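Local structure of DMATS type aromatic prenyltransferase (Streptomyces coelicolor, 6ZS0) at residues D114-L119 with L193-W198; L132-A137 with V148-N153; A203-R208 with H258-P263. The protein catalyses the prenylation of tryptophan, probably transferring a dimethylallyl group from its diphosphate to C5 of the indole ring. All coordinates share one frame; numbering follows the deposited sequence. Where two conformers were deposited one is given.

Interaction 1. Residues D114-L119 with L193-W198; sequences DALDEL and LDLGNW
Leu193 opens the contact by sending one methyl, CD1, against the short helix 114-117 and the residues just after it. Its CG lies anti to the carbonyl carbon, and the extended chi2 (-180°) drives CD1 outward to meet CD1 of Leu119 tip to tip at 3.6 Å. The same methyl lies against the helix backbone, 3.6 Å from Ala115 O, and 4.1 Å from Ala115 CB. Alanine suits this spot because its short side chain lets the leucine come close to the main chain. Leu173 of helix 162-175 touches both Leu193 and Ala115, adding a further apolar side chain to the contact. Asp194 belongs to the other face of the strand, where its carboxylate forms a long, weak ion pair with Lys149. In the ABBA barrel of this prenyltransferase, strands close round a central lumen and helices coat the outside; Leu193 and Leu195 face that coat, whereas Asp194 faces inward. Leu195 makes the looser approach, its CD1 resting 4.4 Å from CD2 of Leu116, whose CG is anti to the backbone N (chi1 179°). Phe111 and Val150 also pack on Leu195. At Gly196 the strand has ended, and a side chain here would collide with the indole of Trp198; glycine instead lets its N sit 3.4 Å above one face of that ring, toward the rim. Trp198 folds back along the chain, donating NE1 to Asp194 O at 3.0 Å. The acceptor lies in the indole plane, while the nitrogen stands above the carbonyl plane, and Arg202 makes a cation-pi contact with the ring.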
loop_
_atom_site.group_PDB
_atom_site.type_symbol
_atom_site.label_atom_id
_atom_site.label_comp_id
_atom_site.label_asym_id
_atom_site.label_seq_id
_atom_site.Cartn_x
_atom_site.Cartn_y
_atom_site.Cartn_z
ATOM N N ASP A 114 9.498 19.739 -2.430
ATOM C CA ASP A 114 9.550 20.438 -3.745
ATOM C C ASP A 114 8.938 19.542 -4.827
ATOM O O ASP A 114 8.217 20.064 -5.660
ATOM C CB ASP A 114 10.972 20.833 -4.155
ATOM C CG ASP A 114 11.547 22.009 -3.387
ATOM O OD1 ASP A 114 10.788 22.661 -2.611
ATOM O OD2 ASP A 114 12.748 22.286 -3.575
ATOM N N ALA A 115 9.213 18.241 -4.809
ATOM C CA ALA A 115 8.717 17.293 -5.832
ATOM C C ALA A 115 7.186 17.173 -5.721
ATOM O O ALA A 115 6.501 17.164 -6.751
ATOM C CB ALA A 115 9.402 15.963 -5.675
ATOM N N LEU A 116 6.655 17.131 -4.515
ATOM C CA LEU A 116 5.188 17.094 -4.316
ATOM C C LEU A 116 4.593 18.414 -4.817
ATOM O O LEU A 116 3.622 18.378 -5.512
ATOM C CB LEU A 116 4.890 16.860 -2.832
ATOM C CG LEU A 116 3.423 16.824 -2.460
ATOM C CD1 LEU A 116 2.659 15.800 -3.291
ATOM C CD2 LEU A 116 3.253 16.569 -0.971
ATOM N N ASP A 117 5.195 19.543 -4.445
ATOM C CA ASP A 117 4.683 20.889 -4.800
ATOM C C ASP A 117 4.582 21.045 -6.313
ATOM O O ASP A 117 3.611 21.644 -6.768
ATOM C CB ASP A 117 5.567 21.968 -4.188
ATOM C CG ASP A 117 5.366 22.135 -2.695
ATOM O OD1 ASP A 117 4.335 21.648 -2.166
ATOM O OD2 ASP A 117 6.227 22.775 -2.075
ATOM N N GLU A 118 5.540 20.491 -7.045
ATOM C CA GLU A 118 5.584 20.478 -8.525
ATOM C C GLU A 118 4.326 19.827 -9.111
ATOM O O GLU A 118 4.037 20.132 -10.272
ATOM C CB GLU A 118 6.821 19.729 -9.029
ATOM C CG GLU A 118 8.089 20.500 -8.875
ATOM C CD GLU A 118 8.274 21.621 -9.887
ATOM O OE1 GLU A 118 7.450 21.710 -10.861
ATOM O OE2 GLU A 118 9.225 22.398 -9.708
ATOM N N LEU A 119 3.598 18.994 -8.342
ATOM C CA LEU A 119 2.483 18.145 -8.869
ATOM C C LEU A 119 1.106 18.594 -8.387
ATOM O O LEU A 119 0.122 18.048 -8.914
ATOM C CB LEU A 119 2.706 16.702 -8.415
ATOM C CG LEU A 119 3.984 16.042 -8.910
ATOM C CD1 LEU A 119 3.978 14.576 -8.551
ATOM C CD2 LEU A 119 4.183 16.230 -10.397
ATOM N N LEU A 193 5.124 9.440 -4.745
ATOM C CA LEU A 193 6.462 10.058 -4.539
ATOM C C LEU A 193 7.022 9.578 -3.215
ATOM O O LEU A 193 6.356 9.717 -2.228
ATOM C CB LEU A 193 6.337 11.585 -4.521
ATOM C CG LEU A 193 6.052 12.253 -5.851
ATOM C CD1 LEU A 193 5.963 13.772 -5.662
ATOM C CD2 LEU A 193 7.142 11.906 -6.860
ATOM N N ASP A 194 8.253 9.088 -3.218
ATOM C CA ASP A 194 9.020 8.784 -1.992
ATOM C C ASP A 194 9.713 10.077 -1.543
ATOM O O ASP A 194 10.545 10.534 -2.297
ATOM C CB ASP A 194 10.047 7.691 -2.272
ATOM C CG ASP A 194 9.737 6.392 -1.589
ATOM O OD1 ASP A 194 9.777 6.370 -0.341
ATOM O OD2 ASP A 194 9.447 5.427 -2.300
ATOM N N LEU A 195 9.324 10.663 -0.405
ATOM C CA LEU A 195 9.892 11.953 0.113
ATOM C C LEU A 195 10.887 11.704 1.265
ATOM O O LEU A 195 10.606 10.893 2.177
ATOM C CB LEU A 195 8.758 12.870 0.577
ATOM C CG LEU A 195 7.633 13.117 -0.423
ATOM C CD1 LEU A 195 6.551 13.970 0.208
ATOM C CD2 LEU A 195 8.156 13.763 -1.686
ATOM N N GLY A 196 12.017 12.398 1.230
ATOM C CA GLY A 196 13.066 12.301 2.261
ATOM C C GLY A 196 13.995 13.491 2.187
ATOM O O GLY A 196 13.550 14.569 1.754
ATOM N N ASN A 197 15.251 13.311 2.580
ATOM C CA ASN A 197 16.238 14.414 2.641
ATOM C C ASN A 197 16.858 14.651 1.253
ATOM O O ASN A 197 17.825 15.439 1.153
ATOM C CB ASN A 197 17.287 14.127 3.702
ATOM C CG ASN A 197 18.192 12.961 3.372
ATOM O OD1 ASN A 197 17.923 12.187 2.443
ATOM N ND2 ASN A 197 19.288 12.849 4.118
ATOM N N TRP A 198 16.329 13.994 0.223
ATOM C CA TRP A 198 16.739 14.181 -1.193
ATOM C C TRP A 198 15.784 15.198 -1.831
ATOM O O TRP A 198 14.618 15.303 -1.357
ATOM C CB TRP A 198 16.767 12.838 -1.936
ATOM C CG TRP A 198 15.523 12.017 -1.757
ATOM C CD1 TRP A 198 14.365 12.116 -2.478
ATOM C CD2 TRP A 198 15.289 10.993 -0.772
ATOM N NE1 TRP A 198 13.436 11.223 -2.021
ATOM C CE2 TRP A 198 13.966 10.519 -0.972
ATOM C CE3 TRP A 198 16.049 10.432 0.260
ATOM C CZ2 TRP A 198 13.411 9.499 -0.194
ATOM C CZ3 TRP A 198 15.490 9.442 1.044
ATOM C CH2 TRP A 198 14.188 8.976 0.816
#

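Interaction 2. Residues L132-A137 with V148-N153; sequences LALWCA and VKVYLN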
loop_
_atom_site.group_PDB
_atom_site.type_symbol
_atom_site.label_atom_id
_atom_site.label_comp_id
_atom_site.label_asym_id
_atom_site.label_seq_id
_atom_site.Cartn_x
_atom_site.Cartn_y
_atom_site.Cartn_z
ATOM N N LEU A 132 -9.627 8.491 -4.456
ATOM C CA LEU A 132 -8.787 9.078 -3.396
ATOM C C LEU A 132 -8.327 10.453 -3.848
ATOM O O LEU A 132 -8.374 10.746 -5.075
ATOM C CB LEU A 132 -7.595 8.152 -3.075
ATOM C CG LEU A 132 -6.396 8.201 -4.032
ATOM C CD1 LEU A 132 -5.082 7.756 -3.349
ATOM C CD2 LEU A 132 -6.663 7.360 -5.249
ATOM N N ALA A 133 -7.888 11.272 -2.892
ATOM C CA ALA A 133 -7.152 12.527 -3.119
ATOM C C ALA A 133 -5.691 12.376 -2.693
ATOM O O ALA A 133 -4.819 12.797 -3.439
ATOM C CB ALA A 133 -7.827 13.664 -2.389
ATOM N N LEU A 134 -5.431 11.812 -1.519
ATOM C CA LEU A 134 -4.041 11.734 -0.998
ATOM C C LEU A 134 -3.984 10.703 0.101
ATOM O O LEU A 134 -4.727 10.817 1.096
ATOM C CB LEU A 134 -3.589 13.103 -0.482
ATOM C CG LEU A 134 -2.101 13.208 -0.128
ATOM C CD1 LEU A 134 -1.630 14.637 -0.345
ATOM C CD2 LEU A 134 -1.824 12.723 1.307
ATOM N N TRP A 135 -3.131 9.715 -0.065
ATOM C CA TRP A 135 -2.774 8.773 1.002
ATOM C C TRP A 135 -1.294 8.966 1.291
ATOM O O TRP A 135 -0.557 9.421 0.422
ATOM C CB TRP A 135 -3.039 7.316 0.620
ATOM C CG TRP A 135 -4.467 6.981 0.326
ATOM C CD1 TRP A 135 -5.593 7.688 0.659
ATOM C CD2 TRP A 135 -4.923 5.799 -0.350
ATOM N NE1 TRP A 135 -6.705 7.013 0.244
ATOM C CE2 TRP A 135 -6.319 5.861 -0.387
ATOM C CE3 TRP A 135 -4.271 4.720 -0.941
ATOM C CZ2 TRP A 135 -7.078 4.873 -1.005
ATOM C CZ3 TRP A 135 -5.025 3.743 -1.543
ATOM C CH2 TRP A 135 -6.396 3.808 -1.545
ATOM N N CYS A 136 -0.926 8.615 2.494
ATOM C CA CYS A 136 0.454 8.671 2.986
ATOM C C CYS A 136 0.844 7.289 3.499
ATOM O O CYS A 136 0.075 6.701 4.265
ATOM C CB CYS A 136 0.562 9.739 4.055
ATOM S SG CYS A 136 2.261 9.975 4.606
ATOM N N ALA A 137 2.009 6.781 3.073
ATOM C CA ALA A 137 2.593 5.568 3.677
ATOM C C ALA A 137 3.841 5.980 4.454
ATOM O O ALA A 137 4.672 6.728 3.926
ATOM C CB ALA A 137 2.935 4.559 2.637
ATOM N N VAL A 148 8.680 8.641 4.111
ATOM C CA VAL A 148 7.332 9.162 3.763
ATOM C C VAL A 148 7.095 8.991 2.262
ATOM O O VAL A 148 7.912 9.438 1.467
ATOM C CB VAL A 148 7.175 10.618 4.213
ATOM C CG1 VAL A 148 5.856 11.218 3.766
ATOM C CG2 VAL A 148 7.339 10.740 5.723
ATOM N N LYS A 149 5.980 8.370 1.902
ATOM C CA LYS A 149 5.554 8.167 0.514
ATOM C C LYS A 149 4.157 8.772 0.400
ATOM O O LYS A 149 3.364 8.503 1.303
ATOM C CB LYS A 149 5.515 6.672 0.216
ATOM C CG LYS A 149 5.387 6.290 -1.247
ATOM C CD LYS A 149 5.683 4.822 -1.483
ATOM C CE LYS A 149 6.783 4.294 -0.591
ATOM N NZ LYS A 149 7.324 3.004 -1.084
ATOM N N VAL A 150 3.906 9.560 -0.627
ATOM C CA VAL A 150 2.578 10.150 -0.897
ATOM C C VAL A 150 1.994 9.530 -2.153
ATOM O O VAL A 150 2.695 9.488 -3.152
ATOM C CB VAL A 150 2.705 11.676 -1.017
ATOM C CG1 VAL A 150 1.384 12.328 -1.299
ATOM C CG2 VAL A 150 3.315 12.220 0.258
ATOM N N TYR A 151 0.716 9.119 -2.080
ATOM C CA TYR A 151 -0.072 8.512 -3.177
ATOM C C TYR A 151 -1.113 9.514 -3.644
ATOM O O TYR A 151 -1.858 10.024 -2.820
ATOM C CB TYR A 151 -0.751 7.241 -2.697
ATOM C CG TYR A 151 0.181 6.096 -2.434
ATOM C CD1 TYR A 151 0.880 6.019 -1.250
ATOM C CD2 TYR A 151 0.358 5.098 -3.375
ATOM C CE1 TYR A 151 1.743 4.958 -1.001
ATOM C CE2 TYR A 151 1.225 4.043 -3.144
ATOM C CZ TYR A 151 1.920 3.983 -1.962
ATOM O OH TYR A 151 2.749 2.923 -1.704
ATOM N N LEU A 152 -1.099 9.782 -4.940
ATOM C CA LEU A 152 -2.021 10.722 -5.602
ATOM C C LEU A 152 -2.789 9.992 -6.699
ATOM O O LEU A 152 -2.399 8.851 -7.053
ATOM C CB LEU A 152 -1.207 11.883 -6.156
ATOM C CG LEU A 152 -0.317 12.611 -5.158
ATOM C CD1 LEU A 152 0.639 13.522 -5.878
ATOM C CD2 LEU A 152 -1.178 13.396 -4.186
ATOM N N ASN A 153 -3.851 10.613 -7.192
ATOM C CA ASN A 153 -4.882 9.987 -8.076
ATOM C C ASN A 153 -4.792 10.517 -9.502
ATOM O O ASN A 153 -5.269 11.618 -9.772
ATOM C CB ASN A 153 -6.270 10.289 -7.525
ATOM C CG ASN A 153 -7.380 9.696 -8.359
ATOM O OD1 ASN A 153 -7.139 8.889 -9.253
ATOM N ND2 ASN A 153 -8.600 10.106 -8.068
HETATM O O HOH W 1 -4.795 13.126 -6.101
#
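Four main-chain hydrogen bonds join these antiparallel strands of a beta hairpin in the barrel wall. Trp135 and Tyr151 form one hydrogen-bonded pair: Tyr151 N reaches Trp135 O at 2.8 Å in an almost straight bond (178°), and Trp135 N returns to Tyr151 O at 3.1 Å. Ala137 and Lys149 form the other, with Ala137 N to Lys149 O at 2.8 Å and Lys149 N to Ala137 O at 2.9 Å. Toward the flanking strands, the backbone of Cys136 bonds with Val82, and those of Val148, Val150 and Leu152 with Leu195, Leu193 and Leu191 respectively. Beyond the pairing a water takes over, donating to Ala133 O at 2.7 Å and accepting from Asn153 N at 2.9 Å. Asn153 OD1 accepts from Ala155 N, while ND2 gives weak bonds to Gly130 O and, at 3.1 Å and 134°, to Leu132 O. The indole NE1 of Trp135 donates to Glu83 OE1, and Leu132 CD1 covers the centre of one face of that ring. On the opposite face of the sheet, branched aliphatic side chains meet helix 91-109. Leu134 crosses Val150 obliquely, its CG 3.8 Å from Val150 CG1, lies alongside Leu152, and touches Val102 of the helix. An alanine here would remove the isopropyl end and would probably loosen this strand pair's packing on the helix. Small Ala137 leaves room for the Tyr151 ring, whose CE1 edge meets its CB. The main-chain groups named are thus paired by strands, an amide or a water, so burying them probably costs little, and the paired bonds favour this register.

Interaction 3. Residues A203-R208 with H258-P263; sequences AKVYLR and HSFTDP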
loop_
_atom_site.group_PDB
_atom_site.type_symbol
_atom_site.label_atom_id
_atom_site.label_comp_id
_atom_site.label_asym_id
_atom_site.label_seq_id
_atom_site.Cartn_x
_atom_site.Cartn_y
_atom_site.Cartn_z
ATOM N N ALA A 203 9.889 8.664 -8.193
ATOM C CA ALA A 203 8.514 8.674 -8.761
ATOM C C ALA A 203 8.089 7.249 -9.070
ATOM O O ALA A 203 8.851 6.515 -9.715
ATOM C CB ALA A 203 8.440 9.517 -9.996
ATOM N N LYS A 204 6.888 6.886 -8.630
ATOM C CA LYS A 204 6.333 5.527 -8.788
ATOM C C LYS A 204 5.023 5.640 -9.559
ATOM O O LYS A 204 4.158 6.424 -9.133
ATOM C CB LYS A 204 6.133 4.892 -7.411
ATOM C CG LYS A 204 7.409 4.718 -6.596
ATOM C CD LYS A 204 7.154 4.277 -5.156
ATOM C CE LYS A 204 8.235 3.347 -4.632
ATOM N NZ LYS A 204 8.080 1.968 -5.156
ATOM N N VAL A 205 4.904 4.928 -10.679
ATOM C CA VAL A 205 3.660 4.903 -11.484
ATOM C C VAL A 205 3.035 3.529 -11.319
ATOM O O VAL A 205 3.725 2.534 -11.515
ATOM C CB VAL A 205 3.892 5.221 -12.972
ATOM C CG1 VAL A 205 2.578 5.308 -13.736
ATOM C CG2 VAL A 205 4.682 6.511 -13.154
ATOM N N TYR A 206 1.772 3.489 -10.933
ATOM C CA TYR A 206 1.009 2.236 -10.782
ATOM C C TYR A 206 0.115 2.045 -11.997
ATOM O O TYR A 206 -0.513 3.024 -12.460
ATOM C CB TYR A 206 0.186 2.240 -9.500
ATOM C CG TYR A 206 0.987 2.111 -8.246
ATOM C CD1 TYR A 206 1.777 3.147 -7.797
ATOM C CD2 TYR A 206 0.955 0.937 -7.507
ATOM C CE1 TYR A 206 2.523 3.023 -6.637
ATOM C CE2 TYR A 206 1.656 0.820 -6.320
ATOM C CZ TYR A 206 2.447 1.864 -5.892
ATOM O OH TYR A 206 3.199 1.769 -4.749
ATOM N N LEU A 207 0.057 0.810 -12.498
ATOM C CA LEU A 207 -0.836 0.404 -13.591
ATOM C C LEU A 207 -1.805 -0.637 -13.063
ATOM O O LEU A 207 -1.366 -1.512 -12.300
ATOM C CB LEU A 207 -0.017 -0.198 -14.742
ATOM C CG LEU A 207 0.596 0.784 -15.743
ATOM C CD1 LEU A 207 1.450 1.809 -15.080
ATOM C CD2 LEU A 207 1.427 0.027 -16.772
ATOM N N ARG A 208 -3.043 -0.570 -13.518
ATOM C CA ARG A 208 -4.073 -1.615 -13.309
ATOM C C ARG A 208 -3.947 -2.645 -14.438
ATOM O O ARG A 208 -3.738 -2.217 -15.596
ATOM C CB ARG A 208 -5.454 -0.963 -13.332
ATOM C CG ARG A 208 -6.561 -1.784 -12.684
ATOM C CD ARG A 208 -7.891 -1.029 -12.669
ATOM N NE ARG A 208 -7.722 0.405 -12.899
ATOM C CZ ARG A 208 -7.784 1.375 -11.977
ATOM N NH1 ARG A 208 -7.559 2.620 -12.347
ATOM N NH2 ARG A 208 -8.065 1.113 -10.703
ATOM N N HIS A 258 6.036 0.971 -11.277
ATOM C CA HIS A 258 7.279 1.226 -12.054
ATOM C C HIS A 258 7.955 2.427 -11.435
ATOM O O HIS A 258 7.314 3.514 -11.428
ATOM C CB HIS A 258 6.912 1.409 -13.531
ATOM C CG HIS A 258 6.065 0.280 -14.009
ATOM N ND1 HIS A 258 6.596 -0.790 -14.687
ATOM C CD2 HIS A 258 4.751 0.014 -13.835
ATOM C CE1 HIS A 258 5.645 -1.664 -14.927
ATOM N NE2 HIS A 258 4.485 -1.192 -14.407
ATOM N N SER A 259 9.170 2.219 -10.946
ATOM C CA SER A 259 9.929 3.168 -10.106
ATOM C C SER A 259 10.947 3.866 -10.997
ATOM O O SER A 259 11.777 3.152 -11.595
ATOM C CB SER A 259 10.601 2.461 -8.941
ATOM O OG SER A 259 9.625 2.079 -7.966
ATOM N N PHE A 260 10.848 5.201 -11.080
ATOM C CA PHE A 260 11.831 6.109 -11.730
ATOM C C PHE A 260 12.615 6.866 -10.645
ATOM O O PHE A 260 12.012 7.709 -9.941
ATOM C CB PHE A 260 11.085 7.049 -12.674
ATOM C CG PHE A 260 10.301 6.354 -13.752
ATOM C CD1 PHE A 260 10.890 6.051 -14.974
ATOM C CD2 PHE A 260 8.974 5.996 -13.550
ATOM C CE1 PHE A 260 10.168 5.415 -15.973
ATOM C CE2 PHE A 260 8.253 5.356 -14.552
ATOM C CZ PHE A 260 8.852 5.064 -15.762
ATOM N N THR A 261 13.915 6.582 -10.517
ATOM C CA THR A 261 14.774 7.105 -9.418
ATOM C C THR A 261 16.029 7.795 -9.963
ATOM O O THR A 261 16.453 8.788 -9.340
ATOM C CB THR A 261 15.139 5.980 -8.451
ATOM O OG1 THR A 261 15.891 5.019 -9.191
ATOM C CG2 THR A 261 13.906 5.354 -7.832
ATOM N N ASP A 262 16.603 7.303 -11.059
ATOM C CA ASP A 262 17.803 7.912 -11.700
ATOM C C ASP A 262 17.413 9.274 -12.282
ATOM O O ASP A 262 16.442 9.375 -13.030
ATOM C CB ASP A 262 18.378 6.996 -12.782
ATOM C CG ASP A 262 18.375 5.512 -12.437
ATOM O OD1 ASP A 262 17.659 4.741 -13.142
ATOM O OD2 ASP A 262 19.088 5.133 -11.485
ATOM N N PRO A 263 18.124 10.379 -11.955
ATOM C CA PRO A 263 17.808 11.680 -12.547
ATOM C C PRO A 263 17.808 11.634 -14.087
ATOM O O PRO A 263 18.702 11.043 -14.662
ATOM C CB PRO A 263 18.889 12.650 -12.016
ATOM C CG PRO A 263 19.897 11.779 -11.271
ATOM C CD PRO A 263 19.215 10.457 -10.973
#
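Antiparallel strands 202-209 and 254-260, neighbours in the ABBA barrel, are stitched by two hydrogen-bonded pairs flanking a non-hydrogen-bonded one. Ala203 and Phe260 exchange bonds, Phe260 N to Ala203 O at 2.8 Å lying nearly along the C=O axis and Ala203 N to Phe260 O at 2.9 Å. Val205 and His258 do likewise, Val205 N giving the straighter bond (172°) to His258 O. Between them sit Lys204 and Ser259, whose side chains point to the same face: the lysine NZ donates to Ser259 OG at 3.2 Å. Bends at chi3 and chi4 curl the lysine chain over the serine, and a side chain as small as serine leaves space for it. This face, shared with Tyr206, lines the lumen, where enzymes of this family hold their substrates; a basic group there is consistent with binding a prenyl diphosphate, and Asp194 packs beside it.

The other face is mostly apolar, with His258 its polar member. Phe260 crosses Val205 obliquely, CE2 lying 4.0 Å from Val205 CG2, and Ala203 O sits at the edge of the Phe260 ring, near its plane. In His258, chi1 (-51°) sets CG beside the backbone N and chi2 (-97°) turns the ring so that Val205 O lies at its edge, in plane, 3.6 Å from CD2. The side chains of Leu207 and His258 cross at about a right angle, CD1 of the leucine coming to 4.0 Å from His258 CD2. Farther out, helix 162-175 covers this face: Leu170 touches Val205 and Phe260, Val166 meets Val205, and Leu173 rests on Ala203, where a methyl permits close approach. Phe271 meets the imidazole with planes inclined. The rotation of that ring is likely to be steadied from its own strand: His258 NE2 is hydrogen-bonded to Ser256 OG.

All three contacts belong to one closed antiparallel sheet and cover its consecutive strands 135-139, 147-152, 191-195, 202-209 and 254-260, with centres 12 to 14 Å apart. Along the chain, interaction 2 falls between the two segments of interaction 1, and interaction 3 follows both. Strand 191-195 joins them: Leu195 N and Leu193 N probably bond to Val148 O and Val150 O on one side, while Leu193 packs on Ala203 on the other. Across the lumen face, Tyr151 OH and Tyr206 OH lie 3.3 Å apart, probably hydrogen-bonded, with Lys149 and Lys204 nearby. Together the contacts unite a helix-covered wall with a polar interior consistent with a prenyl diphosphate site.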